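Local coordinates for protein 1,3-alpha-isomaltosidase (Kribbella flavida DSM 17836, PDB 5X3I) that hydrolyses the alpha-1,3-glucosidic linkages of the cyclic tetrasaccharide cyclobis-(1-6)-alpha-nigerosyl to give isomaltose, as part of intracellular starch-derived sugar breakdown, at residues Arg201-Val206 and Thr247-Ala252; Arg173-Leu178 and Glu255-Val260. The protein carries 1 engineered substitution. All coordinates share one frame; numbering follows the deposited sequence.

Contact 1 (Arg201-Val206 and Thr247-Ala252); sequences RELDAV and TWYSSA
The Tyr249 ring turns an edge toward strand 202-205, where Leu203 O, the CA of Asp204 and the methyl of Ala205 line up near its plane; its further neighbours include Phe189, with which it makes an edge-to-face ring contact, and Pro225. On the other face of the sheet the indole of Trp248 takes the CB of Asp204 obliquely, CD1 lying 3.6 Å from that CB, and the carboxylate is turned 44° from the indole plane. These side chains belong to an antiparallel pair at one margin of a six-stranded sheet in the galactose mutarotase-like beta domain of family 31 glycosidases. Leu203 and Tyr249 form its central hydrogen-bonded pair: Leu203 N donates to Tyr249 O at 2.9 Å, and Tyr249 N donates back to Leu203 O. On the Tyr249 face Leu203 sends CD2 to the CB of Tyr249 at 3.8 Å, CG having been placed between its own backbone N and carbonyl carbon (chi1 68°). Asp204 packs against the indole through CB, while its oxygens have other mates, a hydrogen bond to Tyr33 OH and a salt bridge to Arg246. Thr247 carries the polar end of the tyrosine, for Tyr249 OH donates to Thr247 OG1 at 2.9 Å, and OG1 in turn donates to a water that bonds to Ala205 O. A valine in place of Thr247 would probably leave the tyrosine hydroxyl without this acceptor and break the water link to Ala205. At the opposite end Ser251 OG, also hydrogen-bonded with Gly200 N, meets a second water that joins the strands, accepting from Ser251 OG at 2.7 Å and donating to Arg201 O at 2.8 Å.

Contact 2 (Arg173-Leu178 and Glu255-Val260); sequences RGRFRL and ELTVEV
Arg175 crosses from strand 170-179 to Glu259 on its antiparallel neighbour, in the six-stranded sheet of the galactose mutarotase-like beta domain. Its CB lies 3.9 Å from Val258 O, and CG touches that carbonyl oxygen and, from another direction, the CG2 of Thr257. CD then comes within 3.5 Å of Glu259 OE1. The chain bends at chi3 (76°), which brings the guanidinium round to the carboxylate: NE forms a salt bridge with Glu163 of the next strand, NH1 donates to Glu259 OE1 at 3.0 Å, and the group also makes a cation-pi contact with Trp144. The NH1 bond reaches OE1 from above the carboxylate plane, 53° out of it. The other oxygen, OE2, takes NH1 of Arg173, also at 3.0 Å; here the acceptor lies in the guanidinium plane and is met on its anti side, somewhat out of the carboxylate plane. Glu259 is thus held through both oxygens by arginines of one strand.

On the opposite face of the sheet, hydrophobic side chains turn to strands 237-241 and 267-274. Val258 CB sits over the Phe176 ring, 3.9 Å from its centroid, a CH-pi contact, and Leu178 CD1 meets Leu256 CD2 at 4.2 Å. Paired backbone bonds join Gly174 with Val260, Phe176 with Val258 and Leu178 with Leu256.

Arg177 also salt-bridges Glu163 and bonds to Gly161 O, so acids and arginines alternate across three strands. With two cationic partners, Glu259 probably remains ionised, and the two bonds, from different directions, probably limit its rotation.

In the fold
Contacts 1 and 2 are adjoining parts of one antiparallel sheet, their centres about 9 Å apart, and along the chain contact 1 is nested within the loop closed by contact 2. Strands 247-252 and 255-261 follow each other and join them: Trp248 N lies 2.8 Å from Glu259 O, and Ser250 O lies 2.7 Å from Thr257 N, both probable hydrogen bonds. Side chains meet as well, with Trp248 CH2 packed 3.5 Å from Arg173 CZ. Both contacts lie away from the catalytic residues of the TIM barrel, which include the proposed acid Asp536 and the position of the presumed nucleophile, engineered here to Ala471.

Contact 1 (Arg201-Val206 and Thr247-Ala252)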
loop_
_atom_site.group_PDB
_atom_site.type_symbol
_atom_site.label_atom_id
_atom_site.label_comp_id
_atom_site.label_asym_id
_atom_site.label_seq_id
_atom_site.Cartn_x
_atom_site.Cartn_y
_atom_site.Cartn_z
ATOM N N ARG A 201 -1.751 -16.995 -12.788
ATOM C CA ARG A 201 -2.363 -15.675 -12.827
ATOM C C ARG A 201 -1.507 -14.681 -13.575
ATOM O O ARG A 201 -0.300 -14.840 -13.677
ATOM C CB ARG A 201 -2.611 -15.145 -11.408
ATOM C CG ARG A 201 -3.562 -15.979 -10.590
ATOM C CD ARG A 201 -3.776 -15.393 -9.202
ATOM N NE ARG A 201 -4.798 -16.140 -8.484
ATOM C CZ ARG A 201 -6.054 -15.741 -8.354
ATOM N NH1 ARG A 201 -6.442 -14.588 -8.879
ATOM N NH2 ARG A 201 -6.920 -16.490 -7.693
ATOM N N GLU A 202 -2.158 -13.656 -14.100
ATOM C CA GLU A 202 -1.469 -12.488 -14.604
ATOM C C GLU A 202 -1.499 -11.376 -13.557
ATOM O O GLU A 202 -2.549 -11.074 -13.002
ATOM C CB GLU A 202 -2.107 -12.005 -15.901
ATOM C CG GLU A 202 -1.919 -12.960 -17.064
ATOM C CD GLU A 202 -2.526 -12.433 -18.338
ATOM O OE1 GLU A 202 -1.901 -12.601 -19.403
ATOM O OE2 GLU A 202 -3.628 -11.851 -18.273
ATOM N N LEU A 203 -0.344 -10.770 -13.311
ATOM C CA LEU A 203 -0.213 -9.708 -12.317
ATOM C C LEU A 203 0.971 -8.832 -12.676
ATOM O O LEU A 203 1.782 -9.202 -13.530
ATOM C CB LEU A 203 -0.041 -10.279 -10.903
ATOM C CG LEU A 203 1.255 -11.026 -10.577
ATOM C CD1 LEU A 203 1.625 -10.885 -9.099
ATOM C CD2 LEU A 203 1.138 -12.483 -10.939
ATOM N N ASP A 204 1.058 -7.655 -12.059
ATOM C CA ASP A 204 2.230 -6.819 -12.247
ATOM C C ASP A 204 2.709 -6.217 -10.917
ATOM O O ASP A 204 2.093 -6.441 -9.889
ATOM C CB ASP A 204 1.938 -5.722 -13.275
ATOM C CG ASP A 204 0.871 -4.718 -12.823
ATOM O OD1 ASP A 204 0.226 -4.891 -11.770
ATOM O OD2 ASP A 204 0.669 -3.735 -13.564
ATOM N N ALA A 205 3.829 -5.504 -10.939
ATOM C CA ALA A 205 4.262 -4.804 -9.749
ATOM C C ALA A 205 4.413 -3.326 -10.029
ATOM O O ALA A 205 5.421 -2.894 -10.590
ATOM C CB ALA A 205 5.573 -5.385 -9.268
ATOM N N VAL A 206 3.447 -2.546 -9.560
ATOM C CA VAL A 206 3.522 -1.101 -9.644
ATOM C C VAL A 206 2.708 -0.496 -8.499
ATOM O O VAL A 206 1.588 -0.931 -8.213
ATOM C CB VAL A 206 3.021 -0.575 -11.027
ATOM C CG1 VAL A 206 1.586 -1.021 -11.316
ATOM C CG2 VAL A 206 3.144 0.927 -11.105
ATOM N N THR A 247 7.127 -4.059 -13.618
ATOM C CA THR A 247 7.321 -5.433 -14.068
ATOM C C THR A 247 5.979 -6.144 -14.145
ATOM O O THR A 247 5.060 -5.805 -13.396
ATOM C CB THR A 247 8.232 -6.240 -13.126
ATOM O OG1 THR A 247 7.673 -6.233 -11.802
ATOM C CG2 THR A 247 9.638 -5.673 -13.099
ATOM N N TRP A 248 5.882 -7.140 -15.022
ATOM C CA TRP A 248 4.648 -7.898 -15.254
ATOM C C TRP A 248 4.902 -9.401 -15.156
ATOM O O TRP A 248 5.979 -9.881 -15.475
ATOM C CB TRP A 248 4.054 -7.595 -16.629
ATOM C CG TRP A 248 3.611 -6.192 -16.886
ATOM C CD1 TRP A 248 2.338 -5.710 -16.822
ATOM C CD2 TRP A 248 4.430 -5.103 -17.305
ATOM N NE1 TRP A 248 2.320 -4.382 -17.154
ATOM C CE2 TRP A 248 3.592 -3.986 -17.457
ATOM C CE3 TRP A 248 5.792 -4.961 -17.566
ATOM C CZ2 TRP A 248 4.072 -2.745 -17.853
ATOM C CZ3 TRP A 248 6.263 -3.729 -17.956
ATOM C CH2 TRP A 248 5.407 -2.639 -18.098
ATOM N N TYR A 249 3.895 -10.146 -14.734
ATOM C CA TYR A 249 4.069 -11.565 -14.473
ATOM C C TYR A 249 2.898 -12.369 -15.000
ATOM O O TYR A 249 1.747 -11.947 -14.897
ATOM C CB TYR A 249 4.247 -11.807 -12.969
ATOM C CG TYR A 249 5.401 -11.031 -12.406
ATOM C CD1 TYR A 249 5.229 -9.738 -11.942
ATOM C CD2 TYR A 249 6.670 -11.576 -12.369
ATOM C CE1 TYR A 249 6.280 -9.018 -11.445
ATOM C CE2 TYR A 249 7.730 -10.863 -11.874
ATOM C CZ TYR A 249 7.526 -9.584 -11.406
ATOM O OH TYR A 249 8.580 -8.858 -10.932
ATOM N N SER A 250 3.201 -13.513 -15.599
ATOM C CA SER A 250 2.169 -14.470 -15.962
ATOM C C SER A 250 2.736 -15.876 -15.920
ATOM O O SER A 250 3.891 -16.105 -16.259
ATOM C CB SER A 250 1.596 -14.166 -17.349
ATOM O OG SER A 250 2.595 -14.326 -18.332
ATOM N N SER A 251 1.927 -16.829 -15.502
ATOM C CA SER A 251 2.397 -18.200 -15.525
ATOM C C SER A 251 1.343 -19.106 -16.153
ATOM O O SER A 251 0.148 -18.968 -15.920
ATOM C CB SER A 251 2.782 -18.676 -14.118
ATOM O OG SER A 251 1.734 -18.468 -13.193
ATOM N N ALA A 252 1.815 -19.997 -17.007
ATOM C CA ALA A 252 0.996 -21.045 -17.587
ATOM C C ALA A 252 1.923 -22.218 -17.813
ATOM O O ALA A 252 3.108 -22.030 -18.075
ATOM C CB ALA A 252 0.349 -20.588 -18.876
HETATM O O HOH W 1 1.897 -15.932 -12.234
HETATM O O HOH W 2 8.255 -3.807 -10.473
#

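Contact 2 (Arg173-Leu178 and Glu255-Val260)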
loop_
_atom_site.group_PDB
_atom_site.type_symbol
_atom_site.label_atom_id
_atom_site.label_comp_id
_atom_site.label_asym_id
_atom_site.label_seq_id
_atom_site.Cartn_x
_atom_site.Cartn_y
_atom_site.Cartn_z
ATOM N N ARG A 173 11.667 -2.807 -23.368
ATOM C CA ARG A 173 11.405 -3.815 -22.342
ATOM C C ARG A 173 12.226 -5.067 -22.587
ATOM O O ARG A 173 12.572 -5.375 -23.733
ATOM C CB ARG A 173 9.923 -4.204 -22.304
ATOM C CG ARG A 173 8.958 -3.046 -22.189
ATOM C CD ARG A 173 7.552 -3.511 -21.890
ATOM N NE ARG A 173 6.662 -2.365 -21.774
ATOM C CZ ARG A 173 5.351 -2.441 -21.586
ATOM N NH1 ARG A 173 4.746 -3.610 -21.498
ATOM N NH2 ARG A 173 4.642 -1.334 -21.498
ATOM N N GLY A 174 12.596 -5.744 -21.507
ATOM C CA GLY A 174 13.030 -7.125 -21.575
ATOM C C GLY A 174 11.925 -8.078 -21.168
ATOM O O GLY A 174 10.989 -7.699 -20.454
ATOM N N ARG A 175 12.059 -9.331 -21.583
ATOM C CA ARG A 175 11.141 -10.391 -21.200
ATOM C C ARG A 175 11.858 -11.740 -21.179
ATOM O O ARG A 175 12.745 -11.986 -21.992
ATOM C CB ARG A 175 9.946 -10.429 -22.147
ATOM C CG ARG A 175 8.920 -11.482 -21.808
ATOM C CD ARG A 175 7.545 -11.103 -22.329
ATOM N NE ARG A 175 7.419 -11.296 -23.768
ATOM C CZ ARG A 175 6.396 -10.853 -24.489
ATOM N NH1 ARG A 175 5.414 -10.175 -23.909
ATOM N NH2 ARG A 175 6.355 -11.081 -25.793
ATOM N N PHE A 176 11.484 -12.606 -20.242
ATOM C CA PHE A 176 12.101 -13.918 -20.138
ATOM C C PHE A 176 11.241 -14.889 -19.350
ATOM O O PHE A 176 10.201 -14.522 -18.807
ATOM C CB PHE A 176 13.486 -13.808 -19.495
ATOM C CG PHE A 176 13.475 -13.250 -18.093
ATOM C CD1 PHE A 176 13.560 -11.885 -17.877
ATOM C CD2 PHE A 176 13.397 -14.091 -16.997
ATOM C CE1 PHE A 176 13.557 -11.367 -16.589
ATOM C CE2 PHE A 176 13.392 -13.580 -15.710
ATOM C CZ PHE A 176 13.470 -12.212 -15.510
ATOM N N ARG A 177 11.698 -16.129 -19.266
ATOM C CA ARG A 177 10.917 -17.183 -18.644
ATOM C C ARG A 177 11.739 -17.881 -17.577
ATOM O O ARG A 177 12.903 -18.204 -17.790
ATOM C CB ARG A 177 10.437 -18.206 -19.677
ATOM C CG ARG A 177 9.228 -17.787 -20.511
ATOM C CD ARG A 177 9.634 -16.911 -21.672
ATOM N NE ARG A 177 8.514 -16.601 -22.555
ATOM C CZ ARG A 177 8.573 -15.719 -23.547
ATOM N NH1 ARG A 177 7.505 -15.494 -24.298
ATOM N NH2 ARG A 177 9.695 -15.052 -23.783
ATOM N N LEU A 178 11.132 -18.093 -16.419
ATOM C CA LEU A 178 11.764 -18.883 -15.378
ATOM C C LEU A 178 11.120 -20.251 -15.366
ATOM O O LEU A 178 9.903 -20.361 -15.389
ATOM C CB LEU A 178 11.634 -18.209 -14.009
ATOM C CG LEU A 178 12.353 -16.878 -13.813
ATOM C CD1 LEU A 178 11.990 -16.280 -12.467
ATOM C CD2 LEU A 178 13.852 -17.059 -13.918
ATOM N N GLU A 255 6.148 -22.681 -17.118
ATOM C CA GLU A 255 6.935 -21.457 -17.167
ATOM C C GLU A 255 6.314 -20.223 -16.496
ATOM O O GLU A 255 5.125 -19.960 -16.614
ATOM C CB GLU A 255 7.250 -21.121 -18.620
ATOM C CG GLU A 255 8.195 -22.105 -19.284
ATOM C CD GLU A 255 8.597 -21.646 -20.661
ATOM O OE1 GLU A 255 9.813 -21.613 -20.950
ATOM O OE2 GLU A 255 7.690 -21.308 -21.446
ATOM N N LEU A 256 7.152 -19.463 -15.801
ATOM C CA LEU A 256 6.771 -18.145 -15.309
ATOM C C LEU A 256 7.381 -17.082 -16.206
ATOM O O LEU A 256 8.598 -16.955 -16.288
ATOM C CB LEU A 256 7.223 -17.932 -13.862
ATOM C CG LEU A 256 7.173 -16.481 -13.358
ATOM C CD1 LEU A 256 5.744 -15.966 -13.289
ATOM C CD2 LEU A 256 7.858 -16.340 -12.005
ATOM N N THR A 257 6.532 -16.323 -16.886
ATOM C CA THR A 257 7.012 -15.280 -17.777
ATOM C C THR A 257 7.155 -13.953 -17.041
ATOM O O THR A 257 6.209 -13.489 -16.419
ATOM C CB THR A 257 6.072 -15.086 -18.984
ATOM O OG1 THR A 257 5.981 -16.307 -19.734
ATOM C CG2 THR A 257 6.597 -13.977 -19.875
ATOM N N VAL A 258 8.334 -13.348 -17.133
ATOM C CA VAL A 258 8.620 -12.071 -16.484
ATOM C C VAL A 258 8.954 -10.982 -17.498
ATOM O O VAL A 258 9.890 -11.124 -18.279
ATOM C CB VAL A 258 9.797 -12.194 -15.487
ATOM C CG1 VAL A 258 10.068 -10.860 -14.807
ATOM C CG2 VAL A 258 9.515 -13.265 -14.451
ATOM N N GLU A 259 8.188 -9.896 -17.472
ATOM C CA GLU A 259 8.407 -8.759 -18.359
ATOM C C GLU A 259 8.851 -7.550 -17.538
ATOM O O GLU A 259 8.286 -7.266 -16.478
ATOM C CB GLU A 259 7.136 -8.442 -19.154
ATOM C CG GLU A 259 7.326 -7.519 -20.342
ATOM C CD GLU A 259 6.102 -7.462 -21.249
ATOM O OE1 GLU A 259 5.414 -8.487 -21.410
ATOM O OE2 GLU A 259 5.812 -6.381 -21.791
ATOM N N VAL A 260 9.853 -6.846 -18.048
ATOM C CA VAL A 260 10.532 -5.787 -17.325
ATOM C C VAL A 260 10.690 -4.490 -18.123
ATOM O O VAL A 260 11.329 -4.480 -19.171
ATOM C CB VAL A 260 11.935 -6.247 -16.901
ATOM C CG1 VAL A 260 12.650 -5.136 -16.172
ATOM C CG2 VAL A 260 11.847 -7.501 -16.055
#